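PDB 4YAH: D-methionine-binding lipoprotein MetQ from Escherichia coli, which binds methionine and delivers it, as the substrate-binding lipoprotein, to the ATP-driven D-methionine permease of the cell membrane. Local coordinates for residues 75-80 with 99-104; 80-85 with 235-240. All blocks are in the same frame, centred on the assembly; numbering follows the deposited sequence.

Interactions 1 and 2 sit side by side in the domain built on the six-stranded mixed sheet, their centres about 9 Å apart, and share Asp-80. Helix 71-78 leads into strand 83-88; interaction 1 packs the end of that helix against the start of strand 103-111, and interaction 2 ties the start of strand 83-88 to the loop after strand 229-234. Strand 229-234 lies between strands 83-88 and 103-111 in the sheet. The contacts also meet directly: Lys-102 O is 2.9 Å from Glu-235 N, a probable hydrogen bond, and Leu-76 CD1 packs 3.3 Å from Asp-82 O. The bound methionine lies about 11 Å from the side chain of Leu-103.

Interaction 1. Residues 75-80 with 99-104; sequences ALSKGD and RGYKLV
Leu-76 and Leu-103 meet tip to tip, and their methyl contact, 3.8 Å between Leu-76 CD2 and Leu-103 CD2, is the tightly packed part of this junction between the end of helix 71-78 and the start of strand 103-111. Leu-103 CD2 also lies 4.0 Å from Leu-76 CG, so the same methyl also touches the branch point of its partner. Both leucines rest on Val-232 of strand 229-234, and Leu-92 and Leu-96 of helix 89-99 also touch Leu-103. At Ser-77, the next residue and partly exposed, the contact is looser and partly polar. Ser-77 turns OG away from its own backbone N (chi1 179°), which brings the hydroxyl obliquely to the Tyr-101 ring, 3.4 Å from CD1; Ser-77 CB touches the same ring carbon at 3.6 Å. No direct hydrogen bond crosses here. Instead a water 2.8 Å from Ser-77 OG accepts the backbone N-H of Lys-102, its oxygen 3.0 Å from Lys-102 N, while the Lys-102 side chain leads away. Tyr-101 also packs against its own segment: Arg-99 CB lies over one ring face, toward its rim, and Tyr-101 OH stands 3.0 Å above the centre of the Arg-99 guanidinium without a hydrogen bond; Arg-99 NH1 forms a salt bridge with Glu-74. An alanine in place of Tyr-101 would probably open a gap beside Ser-77 and strip the Arg-99 guanidinium of the hydroxyl over its face. Beyond Ser-77 the helix closes in a Schellman motif, with Gly-79 at positive phi, Asp-80 N bonded to Ala-75 O and Gly-79 N to Leu-76 O. The chemistry is therefore divided: apolar contact secures the inner side of the helix end, whereas its outer side meets the neighbouring loop through an aromatic ring and a single water.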
# COMPACT_ATOMS: atom_id res chain seq x y z
N ALA A 75 8.01 14.74 -3.56
CA ALA A 75 8.49 14.92 -4.92
C ALA A 75 7.39 15.51 -5.79
O ALA A 75 7.61 16.40 -6.60
CB ALA A 75 8.97 13.59 -5.48
N LEU A 76 6.19 14.99 -5.63
CA LEU A 76 5.04 15.46 -6.39
C LEU A 76 4.72 16.91 -6.05
O LEU A 76 4.52 17.73 -6.94
CB LEU A 76 3.83 14.57 -6.12
CG LEU A 76 2.52 14.98 -6.78
CD1 LEU A 76 2.68 15.08 -8.29
CD2 LEU A 76 1.42 14.01 -6.41
N SER A 77 4.65 17.21 -4.76
CA SER A 77 4.31 18.55 -4.28
C SER A 77 5.30 19.59 -4.80
O SER A 77 4.92 20.69 -5.19
CB SER A 77 4.28 18.58 -2.76
OG SER A 77 3.98 19.88 -2.30
N LYS A 78 6.58 19.21 -4.81
CA LYS A 78 7.64 20.11 -5.23
C LYS A 78 7.76 20.24 -6.74
O LYS A 78 8.52 21.08 -7.24
CB LYS A 78 8.97 19.63 -4.66
CG LYS A 78 9.21 20.07 -3.23
CD LYS A 78 10.10 19.09 -2.46
CE LYS A 78 11.36 18.70 -3.23
NZ LYS A 78 12.20 17.77 -2.43
N GLY A 79 7.03 19.41 -7.46
CA GLY A 79 7.04 19.43 -8.92
C GLY A 79 8.14 18.60 -9.55
O GLY A 79 8.36 18.69 -10.75
N ASP A 80 8.81 17.76 -8.75
CA ASP A 80 9.88 16.89 -9.25
C ASP A 80 9.33 15.74 -10.09
O ASP A 80 10.04 15.17 -10.92
CB ASP A 80 10.70 16.32 -8.10
CG ASP A 80 11.55 17.37 -7.41
OD1 ASP A 80 11.84 18.41 -8.03
OD2 ASP A 80 11.93 17.17 -6.24
N ARG A 99 0.82 17.29 6.16
CA ARG A 99 1.87 17.96 5.38
C ARG A 99 1.35 19.18 4.62
O ARG A 99 2.13 20.00 4.17
CB ARG A 99 2.52 17.00 4.38
CG ARG A 99 3.13 15.75 5.02
CD ARG A 99 4.29 16.06 5.94
NE ARG A 99 5.34 16.84 5.29
CZ ARG A 99 6.37 16.32 4.61
NH1 ARG A 99 6.49 15.00 4.47
NH2 ARG A 99 7.27 17.11 4.06
N GLY A 100 0.04 19.28 4.46
CA GLY A 100 -0.55 20.47 3.89
C GLY A 100 -0.45 20.54 2.38
O GLY A 100 -0.63 21.61 1.78
N TYR A 101 -0.19 19.40 1.74
CA TYR A 101 -0.12 19.31 0.28
C TYR A 101 -1.47 19.59 -0.37
O TYR A 101 -2.51 19.39 0.26
CB TYR A 101 0.33 17.93 -0.19
CG TYR A 101 1.61 17.40 0.37
CD1 TYR A 101 2.75 18.18 0.42
CD2 TYR A 101 1.68 16.08 0.81
CE1 TYR A 101 3.94 17.67 0.91
CE2 TYR A 101 2.87 15.56 1.30
CZ TYR A 101 3.99 16.36 1.34
OH TYR A 101 5.17 15.86 1.83
N LYS A 102 -1.45 20.01 -1.63
CA LYS A 102 -2.67 20.13 -2.42
C LYS A 102 -2.65 19.09 -3.54
O LYS A 102 -2.34 19.38 -4.70
CB LYS A 102 -2.81 21.56 -2.98
CG LYS A 102 -2.96 22.62 -1.89
CD LYS A 102 -4.16 22.35 -0.99
CE LYS A 102 -4.39 23.48 0.00
NZ LYS A 102 -4.76 24.76 -0.66
N LEU A 103 -2.96 17.86 -3.15
CA LEU A 103 -2.93 16.73 -4.07
C LEU A 103 -4.31 16.17 -4.21
O LEU A 103 -5.12 16.27 -3.29
CB LEU A 103 -2.01 15.63 -3.57
CG LEU A 103 -0.63 16.04 -3.09
CD1 LEU A 103 0.15 14.84 -2.62
CD2 LEU A 103 0.14 16.77 -4.18
N VAL A 104 -4.54 15.52 -5.34
CA VAL A 104 -5.84 14.93 -5.63
C VAL A 104 -5.70 13.62 -6.40
O VAL A 104 -4.74 13.41 -7.16
CB VAL A 104 -6.74 15.89 -6.43
CG1 VAL A 104 -7.02 17.16 -5.63
CG2 VAL A 104 -6.12 16.23 -7.76
O HOH W 1 1.25 20.51 -2.82

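Interaction 2. Residues 80-85 with 235-240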
# COMPACT_ATOMS: atom_id res chain seq x y z
N ASP A 80 8.81 17.76 -8.75
CA ASP A 80 9.88 16.89 -9.25
C ASP A 80 9.33 15.74 -10.09
O ASP A 80 10.04 15.17 -10.92
CB ASP A 80 10.70 16.32 -8.10
CG ASP A 80 11.55 17.37 -7.41
OD1 ASP A 80 11.84 18.41 -8.03
OD2 ASP A 80 11.93 17.17 -6.24
N ILE A 81 8.08 15.39 -9.83
CA ILE A 81 7.36 14.42 -10.65
C ILE A 81 5.95 14.96 -10.90
O ILE A 81 5.49 15.86 -10.19
CB ILE A 81 7.30 13.03 -9.99
CG1 ILE A 81 6.65 13.11 -8.60
CG2 ILE A 81 8.71 12.44 -9.89
CD1 ILE A 81 6.51 11.76 -7.90
N ASP A 82 5.28 14.43 -11.91
CA ASP A 82 3.95 14.88 -12.32
C ASP A 82 2.80 14.18 -11.60
O ASP A 82 1.71 14.74 -11.42
CB ASP A 82 3.78 14.66 -13.81
CG ASP A 82 4.76 15.48 -14.66
OD1 ASP A 82 5.77 14.91 -15.16
OD2 ASP A 82 4.52 16.69 -14.84
N ALA A 83 3.05 12.93 -11.21
CA ALA A 83 2.02 12.09 -10.61
C ALA A 83 2.72 11.04 -9.79
O ALA A 83 3.92 10.81 -9.98
CB ALA A 83 1.16 11.43 -11.67
N ASN A 84 2.00 10.39 -8.88
CA ASN A 84 2.52 9.15 -8.34
C ASN A 84 1.41 8.13 -8.22
O ASN A 84 0.23 8.43 -8.37
CB ASN A 84 3.25 9.37 -7.00
CG ASN A 84 2.39 10.00 -5.93
OD1 ASN A 84 1.23 9.63 -5.72
ND2 ASN A 84 2.99 10.94 -5.20
N ALA A 85 1.82 6.89 -8.00
CA ALA A 85 0.89 5.79 -8.00
C ALA A 85 1.29 4.79 -6.94
O ALA A 85 1.97 3.80 -7.23
CB ALA A 85 0.85 5.13 -9.38
N GLU A 235 -3.23 19.48 -7.45
CA GLU A 235 -4.44 20.16 -7.90
C GLU A 235 -4.20 20.85 -9.24
O GLU A 235 -5.06 20.81 -10.13
CB GLU A 235 -4.89 21.16 -6.84
CG GLU A 235 -6.05 22.08 -7.26
CD GLU A 235 -7.36 21.35 -7.49
OE1 GLU A 235 -7.57 20.28 -6.85
OE2 GLU A 235 -8.18 21.83 -8.30
N ASP A 236 -3.03 21.46 -9.40
CA ASP A 236 -2.79 22.29 -10.58
C ASP A 236 -2.65 21.49 -11.88
O ASP A 236 -2.85 22.05 -12.95
CB ASP A 236 -1.55 23.20 -10.39
CG ASP A 236 -0.25 22.42 -10.17
OD1 ASP A 236 0.31 21.88 -11.15
OD2 ASP A 236 0.22 22.39 -9.02
N ASN A 237 -2.30 20.20 -11.82
CA ASN A 237 -2.13 19.44 -13.06
C ASN A 237 -3.04 18.22 -13.17
O ASN A 237 -2.84 17.36 -14.02
CB ASN A 237 -0.66 19.03 -13.23
CG ASN A 237 -0.22 17.96 -12.27
OD1 ASN A 237 -0.60 17.98 -11.09
ND2 ASN A 237 0.56 17.03 -12.75
N LYS A 238 -4.10 18.19 -12.36
CA LYS A 238 -5.01 17.05 -12.33
C LYS A 238 -5.69 16.78 -13.67
O LYS A 238 -6.07 15.64 -13.94
CB LYS A 238 -6.07 17.27 -11.25
CG LYS A 238 -7.09 18.34 -11.60
CD LYS A 238 -8.06 18.60 -10.47
CE LYS A 238 -9.10 19.62 -10.91
NZ LYS A 238 -9.98 20.03 -9.80
N ASP A 239 -5.85 17.83 -14.48
CA ASP A 239 -6.53 17.72 -15.77
C ASP A 239 -5.59 17.72 -16.96
O ASP A 239 -6.03 17.80 -18.10
CB ASP A 239 -7.54 18.86 -15.92
CG ASP A 239 -8.70 18.73 -14.96
OD1 ASP A 239 -9.21 17.60 -14.83
OD2 ASP A 239 -9.07 19.74 -14.32
N ALA A 240 -4.29 17.62 -16.71
CA ALA A 240 -3.31 17.59 -17.78
C ALA A 240 -3.59 16.41 -18.70
O ALA A 240 -3.91 15.32 -18.25
CB ALA A 240 -1.91 17.50 -17.22
O HOH W 2 1.76 17.35 -15.61
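Asn-237 reaches across to the backbone of Asp-82, and the loop that carries it follows strand 229-234. The loop starts at Glu-235, whose carboxylate holds Lys-238 three residues on: Lys-238 NZ donates to Glu-235 OE2 over 3.0 Å, on the syn side and 26° out of the carboxylate plane. Asp-236 turns back to the strand, forming a salt bridge with Arg-234. At Asn-237, CG sits between the backbone N and the carbonyl carbon (chi1 71°), which aims the amide at the 80-85 segment. Its ND2 gives a nearly straight hydrogen bond to Asp-82 O, 2.9 Å long, meeting a lone pair of the carbonyl oxygen within the carbonyl plane and also within the amide's own plane. The same ND2 donates to a water, 3.1 Å away, which in turn donates to Asp-82 OD2; Asp-82 OD1 is taken by the backbone N of Lys-34 in strand 32-38. A type I turn then runs from Asn-237 to Ala-240, closed by Ala-240 N on Asn-237 O at 3.1 Å, and places Ala-240 as N-cap of helix 241-250. ND2 donates to the Asp-82 carbonyl and to a water; these bonds, with a weak one from Arg-234 N to OD1, probably hold the amide's orientation, and one direct bond and one water link the loop to the segment leading into strand 83-88 at the protein surface.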